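Local coordinates for chromosome partition protein Smc (Pyrococcus furiosus, PDB 3KTA) that is probably required for chromosome condensation and partitioning, its N-terminal piece here forming part of an ABC-type ATPase head that binds ATP, at residues A[81-86]-A[101-106]. Residues are numbered along the deposited sequence; the frame is centred on the assembly and turned at random.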
loop_
_atom_site.group_PDB
_atom_site.type_symbol
_atom_site.label_atom_id
_atom_site.label_comp_id
_atom_site.label_asym_id
_atom_site.label_seq_id
_atom_site.Cartn_x
_atom_site.Cartn_y
_atom_site.Cartn_z
ATOM N N GLU A 81 -20.667 -4.029 -3.081
ATOM C CA GLU A 81 -20.168 -5.032 -2.153
ATOM C C GLU A 81 -18.745 -5.482 -2.478
ATOM O O GLU A 81 -18.406 -5.717 -3.634
ATOM C CB GLU A 81 -21.098 -6.236 -2.156
ATOM C CG GLU A 81 -20.632 -7.390 -1.287
ATOM C CD GLU A 81 -21.657 -8.502 -1.254
ATOM O OE1 GLU A 81 -22.712 -8.311 -0.618
ATOM O OE2 GLU A 81 -21.407 -9.556 -1.867
ATOM N N VAL A 82 -17.923 -5.614 -1.443
ATOM C CA VAL A 82 -16.592 -6.185 -1.599
ATOM C C VAL A 82 -16.418 -7.306 -0.588
ATOM O O VAL A 82 -16.786 -7.153 0.583
ATOM C CB VAL A 82 -15.497 -5.123 -1.382
ATOM C CG1 VAL A 82 -14.096 -5.739 -1.521
ATOM C CG2 VAL A 82 -15.673 -3.987 -2.395
ATOM N N ALA A 83 -15.888 -8.431 -1.057
ATOM C CA ALA A 83 -15.454 -9.497 -0.166
ATOM C C ALA A 83 -13.948 -9.664 -0.294
ATOM O O ALA A 83 -13.404 -9.657 -1.401
ATOM C CB ALA A 83 -16.162 -10.801 -0.495
ATOM N N ILE A 84 -13.271 -9.804 0.841
ATOM C CA ILE A 84 -11.839 -10.030 0.837
ATOM C C ILE A 84 -11.543 -11.378 1.509
ATOM O O ILE A 84 -12.100 -11.691 2.572
ATOM C CB ILE A 84 -11.078 -8.846 1.499
ATOM C CG1 ILE A 84 -9.562 -9.012 1.313
ATOM C CG2 ILE A 84 -11.464 -8.693 2.997
ATOM C CD1 ILE A 84 -8.770 -7.755 1.687
ATOM N N TYR A 85 -10.726 -12.194 0.856
ATOM C CA TYR A 85 -10.408 -13.542 1.352
ATOM C C TYR A 85 -8.956 -13.567 1.832
ATOM O O TYR A 85 -8.023 -13.397 1.029
ATOM C CB TYR A 85 -10.631 -14.579 0.241
ATOM C CG TYR A 85 -12.085 -14.732 -0.157
ATOM C CD1 TYR A 85 -12.749 -13.722 -0.839
ATOM C CD2 TYR A 85 -12.796 -15.869 0.174
ATOM C CE1 TYR A 85 -14.090 -13.843 -1.196
ATOM C CE2 TYR A 85 -14.138 -16.003 -0.175
ATOM C CZ TYR A 85 -14.777 -14.986 -0.856
ATOM O OH TYR A 85 -16.110 -15.117 -1.210
ATOM N N PHE A 86 -8.758 -13.753 3.137
ATOM C CA PHE A 86 -7.411 -13.846 3.684
ATOM C C PHE A 86 -7.014 -15.290 3.923
ATOM O O PHE A 86 -7.772 -16.069 4.515
ATOM C CB PHE A 86 -7.309 -13.121 5.021
ATOM C CG PHE A 86 -7.251 -11.634 4.911
ATOM C CD1 PHE A 86 -8.401 -10.867 5.090
ATOM C CD2 PHE A 86 -6.043 -10.995 4.657
ATOM C CE1 PHE A 86 -8.351 -9.480 5.006
ATOM C CE2 PHE A 86 -5.985 -9.606 4.579
ATOM C CZ PHE A 86 -7.133 -8.857 4.744
ATOM N N VAL A 101 -12.811 -14.504 5.873
ATOM C CA VAL A 101 -13.494 -13.786 4.797
ATOM C C VAL A 101 -14.243 -12.628 5.426
ATOM O O VAL A 101 -15.063 -12.817 6.339
ATOM C CB VAL A 101 -14.505 -14.698 4.045
ATOM C CG1 VAL A 101 -15.167 -13.943 2.863
ATOM C CG2 VAL A 101 -13.823 -15.963 3.535
ATOM N N ILE A 102 -13.974 -11.424 4.938
ATOM C CA ILE A 102 -14.688 -10.244 5.391
ATOM C C ILE A 102 -15.445 -9.651 4.203
ATOM O O ILE A 102 -14.904 -9.559 3.100
ATOM C CB ILE A 102 -13.727 -9.205 5.982
ATOM C CG1 ILE A 102 -13.068 -9.752 7.252
ATOM C CG2 ILE A 102 -14.452 -7.910 6.269
ATOM C CD1 ILE A 102 -11.909 -8.894 7.755
ATOM N N ARG A 103 -16.706 -9.284 4.421
ATOM C CA ARG A 103 -17.523 -8.711 3.356
ATOM C C ARG A 103 -18.175 -7.443 3.874
ATOM O O ARG A 103 -18.613 -7.393 5.022
ATOM C CB ARG A 103 -18.608 -9.698 2.896
ATOM C CG ARG A 103 -19.537 -9.138 1.830
ATOM C CD ARG A 103 -20.120 -10.251 0.963
ATOM N NE ARG A 103 -20.844 -11.248 1.745
ATOM C CZ ARG A 103 -22.169 -11.287 1.867
ATOM N NH1 ARG A 103 -22.925 -10.372 1.270
ATOM N NH2 ARG A 103 -22.738 -12.243 2.597
ATOM N N ARG A 104 -18.225 -6.422 3.023
ATOM C CA ARG A 104 -18.915 -5.183 3.337
ATOM C C ARG A 104 -19.822 -4.818 2.177
ATOM O O ARG A 104 -19.420 -4.877 1.007
ATOM C CB ARG A 104 -17.937 -4.034 3.592
ATOM C CG ARG A 104 -18.628 -2.760 4.023
ATOM C CD ARG A 104 -17.654 -1.592 4.098
ATOM N NE ARG A 104 -18.312 -0.332 4.457
ATOM C CZ ARG A 104 -17.659 0.802 4.681
ATOM N NH1 ARG A 104 -16.332 0.831 4.577
ATOM N NH2 ARG A 104 -18.323 1.913 5.005
ATOM N N ARG A 105 -21.047 -4.433 2.502
ATOM C CA ARG A 105 -21.989 -4.005 1.477
ATOM C C ARG A 105 -22.518 -2.631 1.872
ATOM O O ARG A 105 -22.920 -2.428 3.015
ATOM C CB ARG A 105 -23.133 -5.020 1.364
ATOM C CG ARG A 105 -24.212 -4.647 0.375
ATOM C CD ARG A 105 -25.358 -5.652 0.415
ATOM N NE ARG A 105 -24.988 -6.971 -0.079
ATOM C CZ ARG A 105 -25.849 -7.975 -0.213
ATOM N NH1 ARG A 105 -27.115 -7.797 0.126
ATOM N NH2 ARG A 105 -25.449 -9.153 -0.671
ATOM N N VAL A 106 -22.497 -1.677 0.945
ATOM C CA VAL A 106 -23.073 -0.361 1.216
ATOM C C VAL A 106 -24.281 -0.128 0.316
ATOM O O VAL A 106 -24.260 -0.462 -0.864
ATOM C CB VAL A 106 -22.056 0.783 1.009
ATOM C CG1 VAL A 106 -21.619 0.849 -0.446
ATOM C CG2 VAL A 106 -22.659 2.106 1.444
#
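OE1 of E81 accepts three hydrogen bonds from two arginines of the adjacent strand. R105 grips it side-on through NE (NE–OE1 2.7 Å) and NH2, with carboxylate and guanidinium nearly coplanar, 15° apart. R103 NH1 comes instead from above the carboxylate plane, 2.8 Å from E81 OE1, its own guanidinium turned 62° against that plane. With CG anti to the backbone N (chi1 176°) and the chain extended beyond it, E81 carries its carboxylate to the two arginines, whose chains both bend at chi3. An alanine at E81 would probably leave R103 and R105, two like charges on one face, without their shared carboxylate and freer to turn. Farther along this face, V101 CG1 lies over the Y85 ring in a CH-pi contact, 3.9 Å from its centroid, while V101 CG2 packs on Y85 CD2; the Y85 hydroxyl bonds to E8. The antiparallel ladder itself has V82–R104 and I84–I102 as hydrogen-bonded pairs, the I84 N to I102 O bond measuring 2.8 Å. On the other face, I84 CG2 rests against I102 CB at 3.8 Å, and the R104 guanidinium bonds to the F48 and G52 carbonyls and to S112 OG. This hairpin of the SMC head domain lies between strands 3-10 and 112-116 of an antiparallel sheet, with V82 and I84 packed on helix 39-49, which begins within the ATP-binding P-loop.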